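Local coordinates for uncharacterized protein DUF1185 (Bordetella bronchiseptica RB50, PDB 3BYQ), which is of unknown function but adopts a novel variant of the Bacillus chorismate mutase fold and may play a role in amino-acid metabolism, at residues W104-V109 with L166-G171; P48-F53 with E91-A96. All coordinates share one frame; numbering follows the deposited sequence.

Interaction 1 of 2, residues W104-V109 with L166-G171; sequences WAMRSV and LVMGTG. With EDO (1,2-ethanediol), chain T; EDO (1,2-ethanediol), chain C.
Thr170 OG1 is held from two sources: it shares a 2.7 Å hydrogen bond with O1 of a bound 1,2-ethanediol and also bonds Lys30 N. The diol's other hydroxyl, O2, donates to Thr170 O at 2.7 Å, bridging side chain and backbone just past strand 161-169. A second ethanediol meets Trp104 on helix 98-109; its O1 lies at the indole edge, in the ring plane, and accepts a hydrogen bond from NE1, 3.2 Å away. Both diols probably come from the crystallisation liquor. Between these polar margins the contact is apolar. With CG anti to the backbone N (chi1 178°), the selenomethionine Met106 reaches from the helix to the strand and then bends at chi3, 57°. Its SE rests 3.7 Å from CE of Met168, also selenomethionine, whose extended chain slides past it in the opposite direction, while Met106 CE touches Leu166 CD2 at 3.9 Å. Leu166 also packs on Ala65 and Leu68 of helix 51-72, and Met106 on Tyr80 of strand 79-86, in the helix-sheet core. Close fit of methyl, methylene and selenium surfaces, rather than directional bonding, joins helix to strand here.

Interaction 2 of 2, residues P48-F53 with E91-A96; sequences PDLMPF and EMEHGA
Leu50 and Phe53, at the start of helix 51-72, pack against Glu93 and His94 in the turn that begins with Glu91. Glu91 lays its CG over the centre of the His94 imidazole, 3.5 Å above the plane, which should limit rotation of the ring; its OE2 forms a salt bridge with Arg177 of the second subunit. Next, Met92 O accepts from both Gly95 N (2.9 Å) and Ala96 N, within a short, weakly bonded helical turn. Glu93 leaves this turn with CG anti to the backbone N (chi1 -152°) and bends at chi2, bringing CG within 3.6 Å of Leu50 CD1. Its aliphatic part thus meets leucine while the carboxylate turns to the second subunit, where OE1 forms a salt bridge with Arg173 of that subunit and OE2 accepts from its Arg177 N. Leu50 itself occupies the N-cap position of helix 51-72, next to an Asx turn in which Asp49 OD1 accepts a hydrogen bond from Met51 N, 3.1 Å away and above the carboxylate plane. His94 then crosses the Leu50 side chain at about a right angle, CD2 lying 4.0 Å from Leu50 CD2. Farther along the backbone, His94 O comes to 4.2 Å from CE2 of Phe53, a ring packed edge-to-face with Tyr42; Phe53 and His94 both also touch Ile162 of strand 161-169.

Along the chain both segments of interaction 2 come ahead of those of interaction 1, and the short helix 93-96 of the former is followed directly by helix 98-109 of the latter. Their centres lie 22 Å apart and their nearest atoms about 9 Å, without touching. Helix 51-72 links them: its first turn belongs to interaction 2, while Thr62, Ala65 and Leu68 farther along pack on the residues of interaction 1. Strand 161-169 of the mixed sheet is likewise shared, through Ile162 near its start and Leu166 to Met168 near its end. Both lie beside the second subunit, interaction 1 through Trp104 and Arg107, interaction 2 through Glu91 and Glu93.

Interaction 1 of 2, residues W104-V109 with L166-G171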
loop_
_atom_site.group_PDB
_atom_site.type_symbol
_atom_site.label_atom_id
_atom_site.label_comp_id
_atom_site.label_asym_id
_atom_site.label_seq_id
_atom_site.Cartn_x
_atom_site.Cartn_y
_atom_site.Cartn_z
ATOM N N TRP B 104 15.409 14.449 23.628
ATOM C CA TRP B 104 16.363 15.206 24.465
ATOM C C TRP B 104 17.536 15.697 23.661
ATOM O O TRP B 104 17.981 16.843 23.793
ATOM C CB TRP B 104 16.796 14.388 25.671
ATOM C CG TRP B 104 15.647 14.117 26.624
ATOM C CD1 TRP B 104 14.291 14.190 26.358
ATOM C CD2 TRP B 104 15.764 13.620 27.957
ATOM N NE1 TRP B 104 13.576 13.811 27.477
ATOM C CE2 TRP B 104 14.455 13.455 28.462
ATOM C CE3 TRP B 104 16.851 13.301 28.772
ATOM C CZ2 TRP B 104 14.205 12.968 29.740
ATOM C CZ3 TRP B 104 16.603 12.834 30.036
ATOM C CH2 TRP B 104 15.287 12.676 30.513
ATOM N N ALA B 105 18.037 14.846 22.786
ATOM C CA ALA B 105 19.140 15.252 21.910
ATOM C C ALA B 105 18.751 16.438 21.060
ATOM O O ALA B 105 19.500 17.408 20.925
ATOM C CB ALA B 105 19.617 14.074 21.023
HETATM N N MSE B 106 17.575 16.368 20.457
HETATM C CA MSE B 106 17.132 17.452 19.588
HETATM C C MSE B 106 16.920 18.735 20.373
HETATM O O MSE B 106 17.369 19.815 19.980
HETATM C CB MSE B 106 15.878 17.048 18.796
HETATM C CG MSE B 106 15.372 18.174 17.920
HETATM SE SE MSE B 106 14.253 17.617 16.525
HETATM C CE MSE B 106 12.978 16.766 17.588
ATOM N N ARG B 107 16.249 18.631 21.506
ATOM C CA ARG B 107 16.034 19.810 22.313
ATOM C C ARG B 107 17.353 20.438 22.736
ATOM O O ARG B 107 17.491 21.668 22.715
ATOM C CB ARG B 107 15.090 19.510 23.476
ATOM C CG ARG B 107 13.706 19.286 22.903
ATOM C CD ARG B 107 12.775 18.777 23.932
ATOM N NE ARG B 107 12.432 19.818 24.874
ATOM C CZ ARG B 107 11.662 19.609 25.923
ATOM N NH1 ARG B 107 11.194 18.395 26.165
ATOM N NH2 ARG B 107 11.377 20.599 26.745
ATOM N N SER B 108 18.365 19.617 23.024
ATOM C CA SER B 108 19.675 20.163 23.412
ATOM C C SER B 108 20.380 20.888 22.254
ATOM O O SER B 108 20.962 21.951 22.441
ATOM C CB SER B 108 20.566 19.070 24.004
ATOM O OG SER B 108 19.989 18.625 25.233
ATOM N N VAL B 109 20.285 20.320 21.059
ATOM C CA VAL B 109 20.843 20.938 19.844
ATOM C C VAL B 109 20.204 22.294 19.578
ATOM O O VAL B 109 20.865 23.238 19.182
ATOM C CB VAL B 109 20.709 20.014 18.616
ATOM C CG1 VAL B 109 20.848 20.770 17.285
ATOM C CG2 VAL B 109 21.672 18.834 18.780
ATOM N N LEU B 166 14.030 12.201 13.040
ATOM C CA LEU B 166 13.699 13.497 13.635
ATOM C C LEU B 166 13.147 14.355 12.517
ATOM O O LEU B 166 13.524 14.197 11.343
ATOM C CB LEU B 166 14.917 14.174 14.236
ATOM C CG LEU B 166 15.553 13.465 15.440
ATOM C CD1 LEU B 166 16.788 14.209 15.917
ATOM C CD2 LEU B 166 14.547 13.316 16.551
ATOM N N VAL B 167 12.284 15.276 12.894
ATOM C CA VAL B 167 11.680 16.225 11.985
ATOM C C VAL B 167 11.819 17.640 12.532
ATOM O O VAL B 167 11.641 17.873 13.706
ATOM C CB VAL B 167 10.183 15.928 11.766
ATOM C CG1 VAL B 167 9.521 16.992 10.847
ATOM C CG2 VAL B 167 9.993 14.523 11.203
HETATM N N MSE B 168 12.166 18.571 11.635
HETATM C CA MSE B 168 12.124 20.011 11.924
HETATM C C MSE B 168 11.481 20.738 10.763
HETATM O O MSE B 168 11.560 20.291 9.614
HETATM C CB MSE B 168 13.483 20.635 12.184
HETATM C CG MSE B 168 14.195 20.082 13.432
HETATM SE SE MSE B 168 15.864 21.029 13.648
HETATM C CE MSE B 168 16.671 19.838 14.929
ATOM N N GLY B 169 10.887 21.868 11.084
ATOM C CA GLY B 169 10.200 22.701 10.102
ATOM C C GLY B 169 10.285 24.170 10.446
ATOM O O GLY B 169 10.605 24.528 11.577
ATOM N N THR B 170 9.949 24.996 9.450
ATOM C CA THR B 170 10.224 26.446 9.493
ATOM C C THR B 170 9.075 27.384 9.846
ATOM O O THR B 170 9.312 28.574 10.082
ATOM C CB THR B 170 10.794 26.920 8.152
ATOM O OG1 THR B 170 9.795 26.735 7.134
ATOM C CG2 THR B 170 12.037 26.154 7.833
ATOM N N GLY B 171 7.859 26.852 9.915
ATOM C CA GLY B 171 6.720 27.699 10.222
ATOM C C GLY B 171 5.387 27.016 10.309
ATOM O O GLY B 171 5.307 25.815 10.491
HETATM C C1 EDO T . 8.334 29.890 6.337
HETATM O O1 EDO T . 7.928 28.707 7.021
HETATM C C2 EDO T . 8.580 31.065 7.280
HETATM O O2 EDO T . 8.382 30.670 8.631
HETATM C C1 EDO C . 10.070 12.571 26.299
HETATM O O1 EDO C . 10.449 13.887 26.738
HETATM C C2 EDO C . 10.694 11.487 27.179
HETATM O O2 EDO C . 9.806 11.174 28.248
#

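Interaction 2 of 2, residues P48-F53 with E91-A96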
loop_
_atom_site.group_PDB
_atom_site.type_symbol
_atom_site.label_atom_id
_atom_site.label_comp_id
_atom_site.label_asym_id
_atom_site.label_seq_id
_atom_site.Cartn_x
_atom_site.Cartn_y
_atom_site.Cartn_z
ATOM N N PRO B 48 15.068 -7.407 29.035
ATOM C CA PRO B 48 14.468 -6.522 30.014
ATOM C C PRO B 48 15.119 -5.183 30.164
ATOM O O PRO B 48 14.460 -4.244 30.541
ATOM C CB PRO B 48 14.641 -7.281 31.343
ATOM C CG PRO B 48 15.501 -8.403 31.071
ATOM C CD PRO B 48 15.534 -8.669 29.633
ATOM N N ASP B 49 16.423 -5.127 29.893
ATOM C CA ASP B 49 17.233 -3.915 30.068
ATOM C C ASP B 49 17.660 -3.227 28.769
ATOM O O ASP B 49 18.678 -3.525 28.131
ATOM C CB ASP B 49 18.457 -4.225 30.920
ATOM C CG ASP B 49 19.252 -2.982 31.278
ATOM O OD1 ASP B 49 18.751 -1.832 31.164
ATOM O OD2 ASP B 49 20.390 -3.178 31.734
ATOM N N LEU B 50 16.850 -2.230 28.423
ATOM C CA LEU B 50 17.056 -1.429 27.236
ATOM C C LEU B 50 17.697 -0.091 27.558
ATOM O O LEU B 50 17.845 0.779 26.667
ATOM C CB LEU B 50 15.725 -1.180 26.558
ATOM C CG LEU B 50 15.049 -2.425 26.002
ATOM C CD1 LEU B 50 13.647 -2.120 25.449
ATOM C CD2 LEU B 50 15.953 -3.024 24.920
HETATM N N MSE B 51 18.120 0.065 28.812
HETATM C CA MSE B 51 18.641 1.379 29.249
HETATM C C MSE B 51 19.979 1.740 28.600
HETATM O O MSE B 51 20.159 2.886 28.183
HETATM C CB MSE B 51 18.674 1.488 30.777
HETATM C CG MSE B 51 17.346 1.219 31.429
HETATM SE SE MSE B 51 15.935 2.402 30.821
HETATM C CE MSE B 51 16.464 3.918 31.866
ATOM N N PRO B 52 20.932 0.788 28.493
ATOM C CA PRO B 52 22.168 1.095 27.786
ATOM C C PRO B 52 21.966 1.534 26.334
ATOM O O PRO B 52 22.604 2.481 25.878
ATOM C CB PRO B 52 22.952 -0.218 27.871
ATOM C CG PRO B 52 22.475 -0.827 29.153
ATOM C CD PRO B 52 21.027 -0.509 29.191
ATOM N N PHE B 53 21.052 0.861 25.643
ATOM C CA PHE B 53 20.724 1.171 24.243
ATOM C C PHE B 53 20.158 2.588 24.153
ATOM O O PHE B 53 20.603 3.416 23.348
ATOM C CB PHE B 53 19.736 0.110 23.734
ATOM C CG PHE B 53 19.363 0.218 22.265
ATOM C CD1 PHE B 53 20.328 0.333 21.278
ATOM C CD2 PHE B 53 18.055 0.051 21.880
ATOM C CE1 PHE B 53 19.979 0.355 19.930
ATOM C CE2 PHE B 53 17.700 0.089 20.546
ATOM C CZ PHE B 53 18.679 0.223 19.557
ATOM N N GLU B 91 10.084 -5.099 18.835
ATOM C CA GLU B 91 8.914 -4.732 19.621
ATOM C C GLU B 91 8.847 -3.223 19.745
ATOM O O GLU B 91 9.839 -2.519 19.537
ATOM C CB GLU B 91 8.903 -5.380 21.002
ATOM C CG GLU B 91 10.031 -4.954 21.909
ATOM C CD GLU B 91 9.918 -5.584 23.298
ATOM O OE1 GLU B 91 9.001 -5.215 24.081
ATOM O OE2 GLU B 91 10.769 -6.458 23.619
HETATM N N MSE B 92 7.675 -2.744 20.138
HETATM C CA MSE B 92 7.406 -1.313 20.253
HETATM C C MSE B 92 8.414 -0.651 21.182
HETATM O O MSE B 92 8.868 0.453 20.923
HETATM C CB MSE B 92 5.986 -1.075 20.793
HETATM C CG MSE B 92 5.400 0.290 20.528
HETATM SE SE MSE B 92 5.136 0.717 18.644
HETATM C CE MSE B 92 3.501 1.781 18.847
ATOM N N GLU B 93 8.756 -1.358 22.251
ATOM C CA GLU B 93 9.688 -0.801 23.244
ATOM C C GLU B 93 11.043 -0.430 22.624
ATOM O O GLU B 93 11.727 0.479 23.091
ATOM C CB GLU B 93 9.844 -1.725 24.449
ATOM C CG GLU B 93 10.181 -1.011 25.702
ATOM C CD GLU B 93 9.023 -0.216 26.239
ATOM O OE1 GLU B 93 7.904 -0.370 25.691
ATOM O OE2 GLU B 93 9.220 0.529 27.228
ATOM N N HIS B 94 11.426 -1.108 21.542
ATOM C CA HIS B 94 12.699 -0.801 20.862
ATOM C C HIS B 94 12.667 0.558 20.143
ATOM O O HIS B 94 13.691 1.141 19.826
ATOM C CB HIS B 94 13.068 -1.881 19.853
ATOM C CG HIS B 94 13.259 -3.237 20.448
ATOM N ND1 HIS B 94 13.078 -4.391 19.712
ATOM C CD2 HIS B 94 13.601 -3.628 21.704
ATOM C CE1 HIS B 94 13.300 -5.437 20.496
ATOM N NE2 HIS B 94 13.620 -5.002 21.713
ATOM N N GLY B 95 11.457 1.002 19.828
ATOM C CA GLY B 95 11.244 2.304 19.241
ATOM C C GLY B 95 11.018 3.343 20.327
ATOM O O GLY B 95 11.359 4.500 20.173
ATOM N N ALA B 96 10.435 2.914 21.431
ATOM C CA ALA B 96 10.088 3.822 22.509
ATOM C C ALA B 96 11.295 4.462 23.185
ATOM O O ALA B 96 11.183 5.508 23.837
ATOM C CB ALA B 96 9.185 3.125 23.519
#